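Local coordinates for SorB (Sorangium cellulosum, PDB 6B2V), which is a polyketide synthase of the sorangicin pathway, whose module-nine pyran synthase domain probably closes a pyran ring in the growing chain, at residues P143-E148 / D271-S276; A149-C154 / E187-L192; L176-L181 / V213-I218. One frame throughout, in Å; residues are numbered along the deposited sequence.

Contact 1. Residues P143-E148 / D271-S276; sequences PALDIE and DLVDAS
Leu145 and Ile147 lay the loop that leads into helix 147-152 against the end of a hairpin in the predicted C-terminal hotdog fold of this pyran synthase domain. Their partners lie on strand 267-273 and in the turn that leads back to strand 279-289. Leu145 points its side chain at the strand. Its CB lies 4.4 Å from Val273 CG1, and with CG anti to the backbone N (chi1 -178°) the next atom stands farther off, Leu145 CG being 5.1 Å from Val273 CG1. At the tip the two methyls part. CD2 comes back in and settles in front of the fork of Val273, 4.3 Å from Val273 CG2 and about as far from the other methyl, whereas CD1 turns to Val150 of the helix that follows. The backbone of Leu145 is hydrogen-bonded to Gly277, just beyond the turn, which ties the incoming chain to the hairpin as well.

Two residues on, at the start of the helix, Ile147 reaches out with its longer branch, whose CD1 ends 4.0 Å from Ala275 O and 4.1 Å from Asp274 O, a methyl resting on two successive carbonyls. Tyr250 also touches this isoleucine, so the helix start is seated on strand 250-255 too. On the more exposed flank, Ala144 CB comes within 3.9 Å of Ser276 O. The turn that receives these groups is held in shape by an Asx turn: Asp274 OD1, which also accepts from Asn278 N, takes the N-H of Ser276 at 2.9 Å from above its carboxylate plane.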
loop_
_atom_site.group_PDB
_atom_site.type_symbol
_atom_site.label_atom_id
_atom_site.label_comp_id
_atom_site.label_asym_id
_atom_site.label_seq_id
_atom_site.Cartn_x
_atom_site.Cartn_y
_atom_site.Cartn_z
ATOM N N PRO A 143 8.064 18.794 2.455
ATOM C CA PRO A 143 8.863 19.564 1.525
ATOM C C PRO A 143 9.425 18.633 0.439
ATOM O O PRO A 143 9.503 17.485 0.608
ATOM C CB PRO A 143 10.034 20.065 2.353
ATOM C CG PRO A 143 9.640 19.865 3.724
ATOM C CD PRO A 143 8.636 18.771 3.795
ATOM N N ALA A 144 9.828 19.213 -0.663
ATOM C CA ALA A 144 10.372 18.394 -1.731
ATOM C C ALA A 144 11.628 17.676 -1.264
ATOM O O ALA A 144 12.393 18.230 -0.602
ATOM C CB ALA A 144 10.686 19.220 -2.953
ATOM N N LEU A 145 11.771 16.425 -1.679
ATOM C CA LEU A 145 12.900 15.619 -1.311
ATOM C C LEU A 145 14.143 15.945 -2.120
ATOM O O LEU A 145 14.082 16.009 -3.291
ATOM C CB LEU A 145 12.578 14.166 -1.491
ATOM C CG LEU A 145 13.661 13.171 -1.108
ATOM C CD1 LEU A 145 13.875 13.285 0.403
ATOM C CD2 LEU A 145 13.178 11.786 -1.474
ATOM N N ASP A 146 15.261 16.102 -1.416
ATOM C CA ASP A 146 16.546 16.348 -2.022
ATOM C C ASP A 146 17.071 14.985 -2.405
ATOM O O ASP A 146 17.768 14.330 -1.715
ATOM C CB ASP A 146 17.428 17.049 -1.012
ATOM C CG ASP A 146 18.759 17.506 -1.571
ATOM O OD1 ASP A 146 19.133 17.014 -2.603
ATOM O OD2 ASP A 146 19.346 18.345 -0.880
ATOM N N ILE A 147 16.692 14.583 -3.603
ATOM C CA ILE A 147 17.045 13.272 -4.087
ATOM C C ILE A 147 18.542 13.056 -4.218
ATOM O O ILE A 147 18.993 12.026 -3.922
ATOM C CB ILE A 147 16.323 12.981 -5.418
ATOM C CG1 ILE A 147 14.833 13.069 -5.195
ATOM C CG2 ILE A 147 16.692 11.631 -6.039
ATOM C CD1 ILE A 147 14.082 13.314 -6.461
ATOM N N GLU A 148 19.259 14.058 -4.680
ATOM C CA GLU A 148 20.690 13.881 -4.776
ATOM C C GLU A 148 21.346 13.646 -3.403
ATOM O O GLU A 148 22.235 12.855 -3.271
ATOM C CB GLU A 148 21.377 15.004 -5.558
ATOM C CG GLU A 148 22.882 15.176 -5.280
ATOM C CD GLU A 148 23.798 14.080 -5.825
ATOM O OE1 GLU A 148 23.323 13.123 -6.351
ATOM O OE2 GLU A 148 24.991 14.252 -5.660
ATOM N N ASP A 271 7.988 7.240 1.270
ATOM C CA ASP A 271 7.313 8.175 0.433
ATOM C C ASP A 271 7.541 7.866 -1.044
ATOM O O ASP A 271 8.555 7.389 -1.431
ATOM C CB ASP A 271 7.825 9.618 0.582
ATOM C CG ASP A 271 7.444 10.254 1.920
ATOM O OD1 ASP A 271 7.221 9.544 2.805
ATOM O OD2 ASP A 271 7.317 11.418 2.056
ATOM N N LEU A 272 6.508 8.178 -1.810
ATOM C CA LEU A 272 6.545 8.117 -3.248
ATOM C C LEU A 272 6.636 9.581 -3.707
ATOM O O LEU A 272 5.838 10.354 -3.432
ATOM C CB LEU A 272 5.300 7.479 -3.844
ATOM C CG LEU A 272 5.223 7.490 -5.383
ATOM C CD1 LEU A 272 6.279 6.586 -5.998
ATOM C CD2 LEU A 272 3.885 7.022 -5.846
ATOM N N VAL A 273 7.681 9.879 -4.448
ATOM C CA VAL A 273 7.917 11.201 -4.943
ATOM C C VAL A 273 8.089 11.238 -6.470
ATOM O O VAL A 273 8.437 10.306 -7.064
ATOM C CB VAL A 273 9.160 11.892 -4.319
ATOM C CG1 VAL A 273 9.065 11.902 -2.807
ATOM C CG2 VAL A 273 10.462 11.243 -4.735
ATOM N N ASP A 274 7.809 12.396 -7.026
ATOM C CA ASP A 274 8.023 12.594 -8.439
ATOM C C ASP A 274 9.479 12.950 -8.715
ATOM O O ASP A 274 10.297 12.979 -7.878
ATOM C CB ASP A 274 7.018 13.571 -9.103
ATOM C CG ASP A 274 7.126 14.985 -8.605
ATOM O OD1 ASP A 274 8.197 15.318 -8.179
ATOM O OD2 ASP A 274 6.155 15.706 -8.762
ATOM N N ALA A 275 9.780 13.262 -9.954
ATOM C CA ALA A 275 11.159 13.537 -10.339
ATOM C C ALA A 275 11.729 14.799 -9.771
ATOM O O ALA A 275 12.904 14.979 -9.853
ATOM C CB ALA A 275 11.405 13.434 -11.849
ATOM N N SER A 276 10.845 15.672 -9.289
ATOM C CA SER A 276 11.243 16.894 -8.622
ATOM C C SER A 276 11.264 16.784 -7.098
ATOM O O SER A 276 11.455 17.737 -6.447
ATOM C CB SER A 276 10.395 18.070 -9.080
ATOM O OG SER A 276 10.680 18.377 -10.404
#

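Contact 2. Residues A149-C154 / E187-L192; sequences AVRTRC and EALASL
The short helix 147-152 packs against the first half of strand 187-192 of the predicted C-terminal hotdog fold, and a salt bridge between Arg153 and Glu187 secures its C-terminal end. The arginine grips the carboxylate side-on, with one nitrogen to each oxygen: Arg153 NE gives a hydrogen bond to Glu187 OE1 at 3.0 Å, and Arg153 NH2 one to Glu187 OE2, also at 3.0 Å and on its syn side. A third, weak bond runs from NE to OE2. The two planar groups are nearly coplanar, 30° apart. With Arg153 CG set between the backbone N and the carbonyl carbon (chi1 66°), the extended chain beyond it runs back so that Val150 CA lies over one face of the guanidinium. Glu187 is stretched out to meet it, its CG anti to the backbone N (chi1 -178°). Its carboxylate, largely buried, has further partners: His252 NE2 is hydrogen-bonded to OE2, and a water donates both to OE1, at 2.7 Å, and to Arg153 O. These bonds restrain the rotation of the carboxylate and would probably favour its charged form.

Beside this polar cluster the contact is apolar. Val150 CG1 rests 3.9 Å from Leu189 CB, and the aliphatic part of Arg151 meets the tip of the leucine, Arg151 CG 3.8 Å from Leu189 CD2. Cys154 SG lies alongside the glutamate stem, 4.1 Å from Glu187 CG. Helix and strand join by a hydrophobic patch finished with a bidentate arginine-carboxylate pair, the strand belonging to one hotdog of the double-hotdog fold of polyketide synthase dehydratase-like domains.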
loop_
_atom_site.group_PDB
_atom_site.type_symbol
_atom_site.label_atom_id
_atom_site.label_comp_id
_atom_site.label_asym_id
_atom_site.label_seq_id
_atom_site.Cartn_x
_atom_site.Cartn_y
_atom_site.Cartn_z
ATOM N N ALA A 149 20.857 14.358 -2.399
ATOM C CA ALA A 149 21.403 14.166 -1.080
ATOM C C ALA A 149 21.171 12.754 -0.610
ATOM O O ALA A 149 22.033 12.155 -0.070
ATOM C CB ALA A 149 20.779 15.136 -0.123
ATOM N N VAL A 150 19.985 12.244 -0.861
ATOM C CA VAL A 150 19.696 10.887 -0.475
ATOM C C VAL A 150 20.591 9.902 -1.218
ATOM O O VAL A 150 21.093 9.026 -0.624
ATOM C CB VAL A 150 18.240 10.497 -0.742
ATOM C CG1 VAL A 150 18.026 9.031 -0.424
ATOM C CG2 VAL A 150 17.287 11.337 0.050
ATOM N N ARG A 151 20.823 10.116 -2.509
ATOM C CA ARG A 151 21.678 9.197 -3.247
ATOM C C ARG A 151 23.082 9.140 -2.622
ATOM O O ARG A 151 23.621 8.099 -2.459
ATOM C CB ARG A 151 21.935 9.669 -4.705
ATOM C CG ARG A 151 20.782 9.621 -5.665
ATOM C CD ARG A 151 21.278 9.928 -7.110
ATOM N NE ARG A 151 22.277 8.985 -7.547
ATOM C CZ ARG A 151 23.220 9.210 -8.456
ATOM N NH1 ARG A 151 23.317 10.371 -9.037
ATOM N NH2 ARG A 151 24.084 8.266 -8.764
ATOM N N THR A 152 23.623 10.265 -2.225
ATOM C CA THR A 152 24.956 10.314 -1.655
ATOM C C THR A 152 25.141 9.589 -0.329
ATOM O O THR A 152 26.233 9.236 -0.031
ATOM C CB THR A 152 25.543 11.736 -1.565
ATOM O OG1 THR A 152 24.915 12.421 -0.525
ATOM C CG2 THR A 152 25.384 12.470 -2.866
ATOM N N ARG A 153 24.056 9.369 0.389
ATOM C CA ARG A 153 24.088 8.715 1.696
ATOM C C ARG A 153 23.548 7.285 1.717
ATOM O O ARG A 153 23.272 6.753 2.707
ATOM C CB ARG A 153 23.464 9.596 2.775
ATOM C CG ARG A 153 21.995 9.864 2.638
ATOM C CD ARG A 153 21.499 10.810 3.697
ATOM N NE ARG A 153 20.069 10.892 3.674
ATOM C CZ ARG A 153 19.396 11.991 3.431
ATOM N NH1 ARG A 153 20.035 13.098 3.141
ATOM N NH2 ARG A 153 18.100 11.952 3.461
ATOM N N CYS A 154 23.380 6.705 0.546
ATOM C CA CYS A 154 22.942 5.299 0.395
ATOM C C CYS A 154 23.989 4.553 -0.449
ATOM O O CYS A 154 23.919 4.539 -1.592
ATOM C CB CYS A 154 21.609 5.151 -0.339
ATOM S SG CYS A 154 20.183 5.801 0.611
ATOM N N GLU A 187 18.178 3.431 5.467
ATOM C CA GLU A 187 17.496 4.208 4.465
ATOM C C GLU A 187 17.666 3.542 3.084
ATOM O O GLU A 187 18.609 2.917 2.802
ATOM C CB GLU A 187 18.071 5.656 4.473
ATOM C CG GLU A 187 17.511 6.710 3.542
ATOM C CD GLU A 187 18.075 8.086 3.846
ATOM O OE1 GLU A 187 19.172 8.154 4.349
ATOM O OE2 GLU A 187 17.401 9.062 3.567
ATOM N N ALA A 188 16.645 3.718 2.265
ATOM C CA ALA A 188 16.665 3.188 0.922
ATOM C C ALA A 188 16.015 4.128 -0.107
ATOM O O ALA A 188 15.112 4.805 0.179
ATOM C CB ALA A 188 15.948 1.852 0.882
ATOM N N LEU A 189 16.570 4.091 -1.294
ATOM C CA LEU A 189 16.071 4.839 -2.413
ATOM C C LEU A 189 15.976 3.958 -3.675
ATOM O O LEU A 189 16.915 3.410 -4.147
ATOM C CB LEU A 189 16.962 6.035 -2.666
ATOM C CG LEU A 189 16.514 7.025 -3.720
ATOM C CD1 LEU A 189 15.362 7.878 -3.260
ATOM C CD2 LEU A 189 17.696 7.871 -4.178
ATOM N N ALA A 190 14.759 3.891 -4.172
ATOM C CA ALA A 190 14.470 3.143 -5.392
ATOM C C ALA A 190 14.053 4.084 -6.501
ATOM O O ALA A 190 13.303 4.936 -6.269
ATOM C CB ALA A 190 13.340 2.154 -5.179
ATOM N N SER A 191 14.625 3.897 -7.675
ATOM C CA SER A 191 14.170 4.653 -8.819
ATOM C C SER A 191 13.081 3.833 -9.531
ATOM O O SER A 191 13.095 2.653 -9.491
ATOM C CB SER A 191 15.281 5.041 -9.744
ATOM O OG SER A 191 15.720 3.922 -10.394
ATOM N N LEU A 192 12.135 4.536 -10.137
ATOM C CA LEU A 192 11.004 3.905 -10.788
ATOM C C LEU A 192 10.891 4.211 -12.253
ATOM O O LEU A 192 11.243 5.239 -12.672
ATOM C CB LEU A 192 9.692 4.402 -10.196
ATOM C CG LEU A 192 9.538 4.233 -8.709
ATOM C CD1 LEU A 192 8.215 4.823 -8.294
ATOM C CD2 LEU A 192 9.667 2.807 -8.222
HETATM O O HOH W 1 21.504 6.870 4.859
#

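Contact 3. Residues L176-L181 / V213-I218; sequences LWIASL and VLVPAI
The helical bond from Ile218 N to Leu214 O, 3.1 Å long, spans Val215 and Pro216, the two residues that receive the side chains of Ile178 and Leu181. Pro216 has no N-H to give to the preceding turn, and the helix kinks there. Across the contact everything is aliphatic. Ile178 carries CG1 anti to its carbonyl carbon (chi1 -59°), and the extended branch drives CD1 toward the helix, 3.7 Å from Val215 CG1 and 4.0 Å from Val215 CB. The same methyl lies 4.3 Å from Pro216 CD, bridging valine and proline. Leu176 reaches the other methyl of the valine, its CD1 4.4 Å from Val215 CG2, and Leu181 sets CD1 4.3 Å from Pro216 CB, on the far side of the ring from Val215.

The strand segment 178-181 and helix segment 213-218 run in nearly the same direction, 25° apart, with axes 10.5 Å from one another. A long helix wrapped by a curved antiparallel sheet is the hallmark of the hotdog fold. Here helix 207-225 is flanked by strand 178-183 and, through Val213, Leu214 and Ala217, by strand 279-289, while Pro216 also touches Ala190 of strand 187-192.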
loop_
_atom_site.group_PDB
_atom_site.type_symbol
_atom_site.label_atom_id
_atom_site.label_comp_id
_atom_site.label_asym_id
_atom_site.label_seq_id
_atom_site.Cartn_x
_atom_site.Cartn_y
_atom_site.Cartn_z
ATOM N N LEU A 176 6.273 -4.656 -11.393
ATOM C CA LEU A 176 6.596 -3.546 -10.541
ATOM C C LEU A 176 7.290 -2.431 -11.335
ATOM O O LEU A 176 7.695 -2.632 -12.435
ATOM C CB LEU A 176 7.505 -3.979 -9.414
ATOM C CG LEU A 176 6.981 -5.054 -8.479
ATOM C CD1 LEU A 176 7.989 -5.380 -7.429
ATOM C CD2 LEU A 176 5.658 -4.630 -7.915
ATOM N N TRP A 177 7.384 -1.269 -10.725
ATOM C CA TRP A 177 8.015 -0.128 -11.317
ATOM C C TRP A 177 9.489 0.051 -10.924
ATOM O O TRP A 177 10.142 0.893 -11.413
ATOM C CB TRP A 177 7.282 1.146 -10.905
ATOM C CG TRP A 177 5.867 1.325 -11.396
ATOM C CD1 TRP A 177 4.904 0.395 -11.483
ATOM C CD2 TRP A 177 5.277 2.549 -11.831
ATOM N NE1 TRP A 177 3.773 0.944 -11.964
ATOM C CE2 TRP A 177 3.967 2.284 -12.152
ATOM C CE3 TRP A 177 5.738 3.843 -11.958
ATOM C CZ2 TRP A 177 3.132 3.260 -12.645
ATOM C CZ3 TRP A 177 4.907 4.795 -12.426
ATOM C CH2 TRP A 177 3.629 4.500 -12.763
ATOM N N ILE A 178 9.962 -0.778 -10.021
ATOM C CA ILE A 178 11.329 -0.623 -9.585
ATOM C C ILE A 178 12.378 -0.858 -10.660
ATOM O O ILE A 178 12.327 -1.827 -11.323
ATOM C CB ILE A 178 11.575 -1.530 -8.380
ATOM C CG1 ILE A 178 10.608 -1.140 -7.294
ATOM C CG2 ILE A 178 12.994 -1.371 -7.875
ATOM C CD1 ILE A 178 10.623 -2.093 -6.165
ATOM N N ALA A 179 13.282 0.099 -10.825
ATOM C CA ALA A 179 14.346 0.001 -11.804
ATOM C C ALA A 179 15.726 -0.089 -11.207
ATOM O O ALA A 179 16.614 -0.570 -11.798
ATOM C CB ALA A 179 14.330 1.171 -12.724
ATOM N N SER A 180 15.882 0.450 -10.035
ATOM C CA SER A 180 17.125 0.408 -9.288
ATOM C C SER A 180 16.851 0.556 -7.797
ATOM O O SER A 180 15.851 1.030 -7.432
ATOM C CB SER A 180 18.071 1.545 -9.693
ATOM O OG SER A 180 17.608 2.754 -9.156
ATOM N N LEU A 181 17.780 0.104 -6.970
ATOM C CA LEU A 181 17.662 0.219 -5.549
ATOM C C LEU A 181 19.015 0.432 -4.835
ATOM O O LEU A 181 19.869 -0.326 -5.020
ATOM C CB LEU A 181 16.994 -1.052 -5.014
ATOM C CG LEU A 181 16.776 -1.183 -3.502
ATOM C CD1 LEU A 181 15.911 -0.071 -2.955
ATOM C CD2 LEU A 181 16.071 -2.493 -3.177
ATOM N N VAL A 213 6.052 0.869 -4.073
ATOM C CA VAL A 213 6.366 1.739 -2.955
ATOM C C VAL A 213 6.737 0.976 -1.660
ATOM O O VAL A 213 7.595 1.339 -0.938
ATOM C CB VAL A 213 5.204 2.708 -2.666
ATOM C CG1 VAL A 213 5.536 3.648 -1.547
ATOM C CG2 VAL A 213 4.820 3.495 -3.879
ATOM N N LEU A 214 5.986 -0.067 -1.406
ATOM C CA LEU A 214 6.220 -0.878 -0.223
ATOM C C LEU A 214 7.456 -1.770 -0.216
ATOM O O LEU A 214 8.022 -1.988 0.781
ATOM C CB LEU A 214 4.981 -1.703 0.173
ATOM C CG LEU A 214 3.700 -0.896 0.479
ATOM C CD1 LEU A 214 2.651 -1.753 1.139
ATOM C CD2 LEU A 214 3.956 0.356 1.283
ATOM N N VAL A 215 7.842 -2.249 -1.387
ATOM C CA VAL A 215 8.950 -3.192 -1.460
ATOM C C VAL A 215 10.242 -2.660 -0.883
ATOM O O VAL A 215 10.907 -3.368 -0.207
ATOM C CB VAL A 215 9.118 -3.776 -2.911
ATOM C CG1 VAL A 215 10.505 -4.344 -3.178
ATOM C CG2 VAL A 215 8.136 -4.873 -3.099
ATOM N N PRO A 216 10.588 -1.417 -1.144
ATOM C CA PRO A 216 11.828 -0.904 -0.580
ATOM C C PRO A 216 11.821 -0.854 0.952
ATOM O O PRO A 216 12.832 -1.013 1.529
ATOM C CB PRO A 216 11.968 0.473 -1.237
ATOM C CG PRO A 216 11.328 0.260 -2.512
ATOM C CD PRO A 216 10.110 -0.544 -2.212
ATOM N N ALA A 217 10.674 -0.523 1.545
ATOM C CA ALA A 217 10.524 -0.518 2.993
ATOM C C ALA A 217 10.627 -1.922 3.593
ATOM O O ALA A 217 11.195 -2.090 4.599
ATOM C CB ALA A 217 9.205 0.144 3.389
ATOM N N ILE A 218 9.993 -2.871 2.939
ATOM C CA ILE A 218 10.072 -4.230 3.389
ATOM C C ILE A 218 11.500 -4.777 3.257
ATOM O O ILE A 218 11.985 -5.400 4.130
ATOM C CB ILE A 218 9.066 -5.103 2.662
ATOM C CG1 ILE A 218 7.684 -4.707 3.074
ATOM C CG2 ILE A 218 9.323 -6.569 2.948
ATOM C CD1 ILE A 218 6.619 -5.168 2.134
#

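How the contacts relate
Contact 3 belongs to the interior: every touching residue is buried, and the two segments meet through aliphatic groups alone. Contacts 1 and 2 fasten the same short helix, 147-152, to the outer part of the C-terminal hotdog, contact 1 largely at the surface and contact 2 mostly buried. Their chemistry follows this, with a leucine-valine contact and methyls on turn carbonyls in the first and a charged pair beside a hydrophobic patch in the second. Their centres lie about 10 Å apart. Contact 3 adjoins contact 2 through the neighbouring strands 178-183 and 187-192, where a classic beta bulge sets Ala179 and Ser180 opposite Ser191. Leu272 in turn packs on Leu192 and Val213.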